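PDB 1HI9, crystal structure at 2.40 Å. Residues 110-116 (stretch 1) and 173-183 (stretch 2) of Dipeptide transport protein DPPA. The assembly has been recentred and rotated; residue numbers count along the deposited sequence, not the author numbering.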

# COMPACT_ATOMS: atom_id res chain seq x y z
N PRO A 110 -6.54 -9.58 -36.90
CA PRO A 110 -7.05 -8.21 -36.72
C PRO A 110 -8.36 -8.26 -35.95
O PRO A 110 -9.11 -9.22 -36.08
N GLY A 111 -8.64 -7.23 -35.16
CA GLY A 111 -9.86 -7.21 -34.38
C GLY A 111 -9.60 -6.66 -32.98
O GLY A 111 -8.59 -6.97 -32.35
N VAL A 112 -10.52 -5.83 -32.51
CA VAL A 112 -10.40 -5.25 -31.18
C VAL A 112 -10.34 -6.34 -30.11
O VAL A 112 -11.12 -7.29 -30.14
N MET A 113 -9.40 -6.19 -29.17
CA MET A 113 -9.21 -7.13 -28.07
C MET A 113 -9.19 -8.59 -28.50
O MET A 113 -9.72 -9.46 -27.82
N SER A 114 -8.56 -8.86 -29.64
CA SER A 114 -8.47 -10.22 -30.17
C SER A 114 -7.69 -11.16 -29.23
O SER A 114 -6.64 -10.80 -28.69
N HIS A 115 -8.23 -12.36 -29.05
CA HIS A 115 -7.60 -13.38 -28.22
C HIS A 115 -8.48 -14.62 -28.25
O HIS A 115 -9.55 -14.58 -28.84
N SER A 116 -8.01 -15.70 -27.63
CA SER A 116 -8.74 -16.96 -27.56
C SER A 116 -8.62 -17.57 -26.16
O SER A 116 -7.62 -18.21 -25.85
N VAL A 173 -21.65 -4.41 -34.39
CA VAL A 173 -22.01 -3.24 -33.61
C VAL A 173 -20.92 -2.18 -33.58
O VAL A 173 -21.15 -1.05 -33.15
N LYS A 174 -19.72 -2.54 -34.02
CA LYS A 174 -18.63 -1.58 -34.05
C LYS A 174 -17.57 -1.99 -35.06
O LYS A 174 -17.47 -3.16 -35.42
N GLN A 175 -16.78 -1.02 -35.52
CA GLN A 175 -15.72 -1.27 -36.49
C GLN A 175 -14.36 -1.22 -35.82
O GLN A 175 -14.04 -0.27 -35.10
N THR A 176 -13.54 -2.24 -36.07
CA THR A 176 -12.21 -2.31 -35.48
C THR A 176 -11.20 -1.40 -36.20
O THR A 176 -11.12 -1.42 -37.42
N ILE A 177 -10.47 -0.60 -35.43
CA ILE A 177 -9.44 0.27 -35.99
C ILE A 177 -8.07 -0.27 -35.54
O ILE A 177 -7.10 -0.24 -36.31
N SER A 178 -8.00 -0.77 -34.31
CA SER A 178 -6.78 -1.36 -33.75
C SER A 178 -7.22 -2.36 -32.68
O SER A 178 -8.42 -2.54 -32.44
N ARG A 179 -6.27 -3.02 -32.04
CA ARG A 179 -6.64 -3.99 -31.02
C ARG A 179 -7.26 -3.30 -29.80
O ARG A 179 -7.88 -3.96 -28.97
N SER A 180 -7.11 -1.99 -29.69
CA SER A 180 -7.68 -1.25 -28.57
C SER A 180 -8.36 0.04 -29.01
O SER A 180 -8.29 1.06 -28.31
N ALA A 181 -9.00 -0.01 -30.17
CA ALA A 181 -9.68 1.17 -30.71
C ALA A 181 -10.75 0.77 -31.71
O ALA A 181 -10.55 -0.13 -32.53
N VAL A 182 -11.88 1.44 -31.65
CA VAL A 182 -12.96 1.13 -32.56
C VAL A 182 -13.82 2.34 -32.89
O VAL A 182 -13.78 3.37 -32.22
N LYS A 183 -14.57 2.22 -33.98
CA LYS A 183 -15.49 3.25 -34.40
C LYS A 183 -16.81 2.55 -34.10
O LYS A 183 -17.11 1.51 -34.71

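The contact between the two stretches is anchored by Arg-179, which holds stretch 1 through both its backbone and its side chain. Its carbonyl O accepts a short, nearly straight hydrogen bond from Met-113 N (2.7 Å). The CA-to-CB bond points sideways, but an extended side chain (chi1 to chi3 all t) brings the guanidinium up to Ser-114. There NH2 donates to Ser-114 O (2.9 Å), which lies at the edge of the group near its plane, while NE donates to Ser-114 OG (3.2 Å) and weakly to Ser-114 O (3.2 Å). The p rotamer of Ser-114 places its hydroxyl within reach of NE. His-115, also p, leads its ring away and donates from ND1 to Met-113 O (2.7 Å), bracing the loop internally.

A second polar anchor comes from Thr-176, which points toward stretch 1 in the m rotamer and accepts a hydrogen bond at OG1 from Val-112 N (3.0 Å). Its CG2 rests 3.5 Å from Gly-111 CA, a close approach to a residue without a side chain.

Val-112 (p) fills the space between these anchors. Its CB meets CG1 of Val-182 (m) at 3.5 Å, CG2 lies 3.6 Å from Arg-179 O, and CG1 reaches the aliphatic part of Lys-174, 4.1 Å from CE. Met-113 (m, t, p) points away.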

# COMPACT_ATOMS: atom_id res chain seq x y z
CB PRO A 110 -7.26 -7.74 -38.16
CG PRO A 110 -6.22 -8.51 -38.92
CD PRO A 110 -6.34 -9.88 -38.33
CB VAL A 112 -11.58 -4.29 -30.90
CG1 VAL A 112 -12.89 -5.05 -30.95
CG2 VAL A 112 -11.38 -3.61 -29.55
CB MET A 113 -10.30 -6.92 -27.02
CG MET A 113 -10.27 -5.51 -26.43
SD MET A 113 -11.54 -5.22 -25.14
CE MET A 113 -10.65 -5.81 -23.80
CB SER A 114 -7.78 -10.20 -31.54
OG SER A 114 -6.46 -9.72 -31.42
CB HIS A 115 -7.43 -12.91 -26.77
CG HIS A 115 -8.73 -12.74 -26.05
ND1 HIS A 115 -9.56 -11.66 -26.27
CD2 HIS A 115 -9.36 -13.52 -25.15
CE1 HIS A 115 -10.65 -11.79 -25.53
NE2 HIS A 115 -10.55 -12.91 -24.84
CB SER A 116 -8.20 -17.95 -28.59
OG SER A 116 -8.38 -17.48 -29.91
CB VAL A 173 -22.38 -3.65 -32.17
CG1 VAL A 173 -23.60 -4.57 -32.20
CG2 VAL A 173 -21.20 -4.37 -31.51
CB LYS A 174 -18.01 -1.44 -32.64
CG LYS A 174 -17.54 -2.76 -32.03
CD LYS A 174 -17.03 -2.55 -30.62
CE LYS A 174 -16.70 -3.89 -29.95
NZ LYS A 174 -16.24 -3.74 -28.52
CB GLN A 175 -15.75 -0.21 -37.60
CG GLN A 175 -17.03 -0.17 -38.40
CD GLN A 175 -17.24 -1.41 -39.23
OE1 GLN A 175 -16.36 -1.81 -39.99
NE2 GLN A 175 -18.43 -2.01 -39.12
CB THR A 176 -11.68 -3.75 -35.52
OG1 THR A 176 -12.37 -4.54 -34.55
CG2 THR A 176 -10.18 -3.79 -35.24
CB ILE A 177 -9.63 1.73 -35.53
CG1 ILE A 177 -10.93 2.29 -36.13
CG2 ILE A 177 -8.43 2.59 -35.97
CD1 ILE A 177 -11.26 3.72 -35.69
CB SER A 178 -5.87 -0.31 -33.12
OG SER A 178 -6.23 -0.03 -31.79
CB ARG A 179 -5.41 -4.82 -30.61
CG ARG A 179 -5.73 -6.05 -29.77
CD ARG A 179 -4.61 -7.06 -29.91
NE ARG A 179 -4.79 -8.24 -29.09
CZ ARG A 179 -4.49 -8.31 -27.80
NH1 ARG A 179 -4.00 -7.25 -27.18
NH2 ARG A 179 -4.66 -9.45 -27.13
CB SER A 180 -6.60 -0.93 -27.53
OG SER A 180 -5.57 -0.14 -28.11
CB ALA A 181 -8.66 2.09 -31.39
CB VAL A 182 -13.90 0.04 -31.97
CG1 VAL A 182 -13.14 -1.27 -31.79
CG2 VAL A 182 -14.47 0.51 -30.65
CB LYS A 183 -15.36 3.53 -35.89
CG LYS A 183 -16.43 4.45 -36.46
CD LYS A 183 -16.36 4.46 -37.98
CE LYS A 183 -17.58 5.11 -38.60
NZ LYS A 183 -17.63 4.86 -40.07